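Local coordinates for putative lipoprotein (Bacteroides fragilis, PDB 3NQI) that is of unknown function but, as a putative lipoprotein, is probably held at the bacterial membrane by a lipid, at residues I124-L129 against I215-Q220. Numbering follows the deposited sequence.
Sequences IVLPVL and ITIVAQ
Ile124 meets two isoleucines of the facing strand with two different branches, and its atoms can be followed outward in turn. CB points toward segment 215-220 and divides the side chain. CG2 comes off anti to the carbonyl carbon and ends against the CD1 methyl of Ile215, with Ile124 CG2 and Ile215 CD1 4.1 Å apart and the two side chains meeting at a slant. CG1 takes the other course: chi1 of 59° lodges it between the backbone N and the carbonyl carbon, and an extended chi2 carries CD1 outward to meet Ile217 tip to tip. Ile124 CD1 lies 3.9 Å from Ile217 CD1. The two strands do not pair directly but face each other across the interior of a curled system of strands. The axes of segments 124-129 and 215-220 approach to 10.5 Å and run at 29° to each other, while strand 123-132 is hydrogen-bonded to 186-195 and 117-120, and 214-221 pairs with 165-174 and 234-241. The spacing is consistent with face-to-face packing, the gap bridged here by side chains. Leu126 supplies the third contact, placing CD2 4.2 Å from CG2 of Ile217, so that this isoleucine receives Ile124 at its CD1 and Leu126 at its other branch. All four residues are buried; Leu152 of strand 148-155 touches Ile124, Leu126 and Ile217, and Ile240 of strand 234-241 joins the cluster.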
ATOM      1  N   ILE A 124      -3.205   4.284   5.197  1.00 18.67           N
ATOM      2  CA  ILE A 124      -3.586   2.890   5.211  1.00 17.89           C
ATOM      3  C   ILE A 124      -2.651   2.096   4.265  1.00 17.96           C
ATOM      4  O   ILE A 124      -1.978   2.677   3.409  1.00 20.44           O
ATOM      5  CB  ILE A 124      -5.054   2.667   4.815  1.00 19.01           C
ATOM      6  CG1 ILE A 124      -5.285   3.210   3.421  1.00 16.13           C
ATOM      7  CG2 ILE A 124      -6.042   3.314   5.887  1.00 16.80           C
ATOM      8  CD1 ILE A 124      -6.672   2.824   2.806  1.00 21.80           C
ATOM      9  N   VAL A 125      -2.612   0.781   4.515  1.00 19.99           N
ATOM     10  CA  VAL A 125      -1.681  -0.099   3.850  1.00 17.43           C
ATOM     11  C   VAL A 125      -2.383  -1.289   3.206  1.00 19.09           C
ATOM     12  O   VAL A 125      -3.182  -1.957   3.857  1.00 16.54           O
ATOM     13  CB  VAL A 125      -0.563  -0.568   4.771  1.00 16.77           C
ATOM     14  CG1 VAL A 125       0.441  -1.495   3.958  1.00 16.22           C
ATOM     15  CG2 VAL A 125       0.199   0.659   5.323  1.00 19.01           C
ATOM     16  N   LEU A 126      -2.096  -1.503   1.914  1.00 13.31           N
ATOM     17  CA  LEU A 126      -2.565  -2.711   1.198  1.00 16.65           C
ATOM     18  C   LEU A 126      -1.454  -3.732   1.019  1.00 17.62           C
ATOM     19  O   LEU A 126      -0.462  -3.451   0.408  1.00 16.81           O
ATOM     20  CB  LEU A 126      -3.184  -2.340  -0.154  1.00 18.37           C
ATOM     21  CG  LEU A 126      -4.619  -1.807  -0.220  1.00 23.11           C
ATOM     22  CD1 LEU A 126      -4.880  -0.773   0.769  1.00 28.80           C
ATOM     23  CD2 LEU A 126      -4.904  -1.339  -1.738  1.00 18.71           C
ATOM     24  N   PRO A 127      -1.603  -4.954   1.595  1.00 16.39           N
ATOM     25  CA  PRO A 127      -0.733  -6.036   1.130  1.00 18.35           C
ATOM     26  C   PRO A 127      -1.198  -6.501  -0.237  1.00 22.06           C
ATOM     27  O   PRO A 127      -2.394  -6.771  -0.363  1.00 27.73           O
ATOM     28  CB  PRO A 127      -0.956  -7.133   2.162  1.00 16.97           C
ATOM     29  CG  PRO A 127      -1.941  -6.600   3.131  1.00 19.99           C
ATOM     30  CD  PRO A 127      -2.640  -5.466   2.515  1.00 20.04           C
ATOM     31  N   VAL A 128      -0.366  -6.470  -1.299  1.00 19.73           N
ATOM     32  CA  VAL A 128      -0.791  -6.957  -2.573  1.00 17.30           C
ATOM     33  C   VAL A 128      -0.043  -8.278  -2.949  1.00 19.97           C
ATOM     34  O   VAL A 128       1.187  -8.351  -2.853  1.00 19.15           O
ATOM     35  CB  VAL A 128      -0.651  -5.883  -3.707  1.00 19.57           C
ATOM     36  CG1 VAL A 128      -1.444  -6.381  -4.890  1.00 18.58           C
ATOM     37  CG2 VAL A 128      -1.191  -4.561  -3.228  1.00 16.86           C
ATOM     38  N   LEU A 129      -0.806  -9.322  -3.282  1.00 18.25           N
ATOM     39  CA  LEU A 129      -0.296 -10.592  -3.883  1.00 18.68           C
ATOM     40  C   LEU A 129      -0.687 -10.535  -5.374  1.00 22.46           C
ATOM     41  O   LEU A 129      -1.863 -10.419  -5.744  1.00 21.02           O
ATOM     42  CB  LEU A 129      -0.830 -11.816  -3.154  1.00 23.61           C
ATOM     43  CG  LEU A 129      -0.164 -13.207  -3.218  1.00 29.37           C
ATOM     44  CD1 LEU A 129       1.270 -13.181  -2.727  1.00 29.89           C
ATOM     45  CD2 LEU A 129      -0.980 -14.180  -2.383  1.00 27.17           C
ATOM     46  N   ILE A 215     -13.450   2.164   6.267  1.00 19.53           N
ATOM     47  CA  ILE A 215     -12.978   2.351   4.900  1.00 18.88           C
ATOM     48  C   ILE A 215     -13.099   0.993   4.215  1.00 20.14           C
ATOM     49  O   ILE A 215     -12.767  -0.064   4.797  1.00 19.81           O
ATOM     50  CB  ILE A 215     -11.522   2.835   4.835  1.00 18.14           C
ATOM     51  CG1 ILE A 215     -11.366   4.154   5.635  1.00 23.35           C
ATOM     52  CG2 ILE A 215     -11.063   2.929   3.338  1.00 18.75           C
ATOM     53  CD1 ILE A 215      -9.892   4.649   5.882  1.00 21.62           C
ATOM     54  N   THR A 216     -13.660   0.980   3.014  1.00 20.27           N
ATOM     55  CA  THR A 216     -13.763  -0.277   2.304  1.00 21.85           C
ATOM     56  C   THR A 216     -12.908  -0.178   1.055  1.00 21.29           C
ATOM     57  O   THR A 216     -12.808   0.880   0.401  1.00 24.28           O
ATOM     58  CB  THR A 216     -15.232  -0.699   1.956  1.00 24.47           C
ATOM     59  OG1 THR A 216     -15.814   0.304   1.124  1.00 25.39           O
ATOM     60  CG2 THR A 216     -16.048  -0.916   3.217  1.00 20.31           C
ATOM     61  N   ILE A 217     -12.262  -1.285   0.746  1.00 23.83           N
ATOM     62  CA  ILE A 217     -11.361  -1.345  -0.424  1.00 19.59           C
ATOM     63  C   ILE A 217     -11.962  -2.376  -1.383  1.00 19.97           C
ATOM     64  O   ILE A 217     -12.128  -3.533  -1.051  1.00 17.77           O
ATOM     65  CB  ILE A 217      -9.948  -1.787  -0.032  1.00 21.12           C
ATOM     66  CG1 ILE A 217      -9.347  -0.893   1.099  1.00 24.52           C
ATOM     67  CG2 ILE A 217      -9.020  -1.864  -1.278  1.00 14.17           C
ATOM     68  CD1 ILE A 217      -9.086   0.517   0.769  1.00 18.05           C
ATOM     69  N   VAL A 218     -12.266  -1.940  -2.586  1.00 17.27           N
ATOM     70  CA  VAL A 218     -12.927  -2.763  -3.571  1.00 19.48           C
ATOM     71  C   VAL A 218     -11.866  -3.220  -4.617  1.00 20.39           C
ATOM     72  O   VAL A 218     -11.328  -2.369  -5.357  1.00 19.32           O
ATOM     73  CB  VAL A 218     -14.061  -1.996  -4.303  1.00 21.07           C
ATOM     74  CG1 VAL A 218     -14.817  -2.992  -5.251  1.00 24.65           C
ATOM     75  CG2 VAL A 218     -15.093  -1.371  -3.316  1.00 20.82           C
ATOM     76  N   ALA A 219     -11.580  -4.519  -4.695  1.00 18.11           N
ATOM     77  CA  ALA A 219     -10.572  -5.050  -5.657  1.00 18.53           C
ATOM     78  C   ALA A 219     -11.155  -6.070  -6.656  1.00 19.17           C
ATOM     79  O   ALA A 219     -12.061  -6.836  -6.297  1.00 20.91           O
ATOM     80  CB  ALA A 219      -9.416  -5.701  -4.881  1.00 17.13           C
ATOM     81  N   GLN A 220     -10.644  -6.069  -7.893  1.00 18.55           N
ATOM     82  CA  GLN A 220     -10.859  -7.172  -8.859  1.00 19.75           C
ATOM     83  C   GLN A 220      -9.721  -8.169  -8.714  1.00 22.30           C
ATOM     84  O   GLN A 220      -8.520  -7.830  -8.884  1.00 24.01           O
ATOM     85  CB  GLN A 220     -10.981  -6.672 -10.303  1.00 21.59           C
ATOM     86  CG  GLN A 220     -12.175  -5.822 -10.511  1.00 26.43           C
ATOM     87  CD  GLN A 220     -12.363  -5.413 -11.952  1.00 34.58           C
ATOM     88  OE1 GLN A 220     -13.123  -6.043 -12.717  1.00 35.46           O
ATOM     89  NE2 GLN A 220     -11.701  -4.333 -12.325  1.00 21.95           N
TER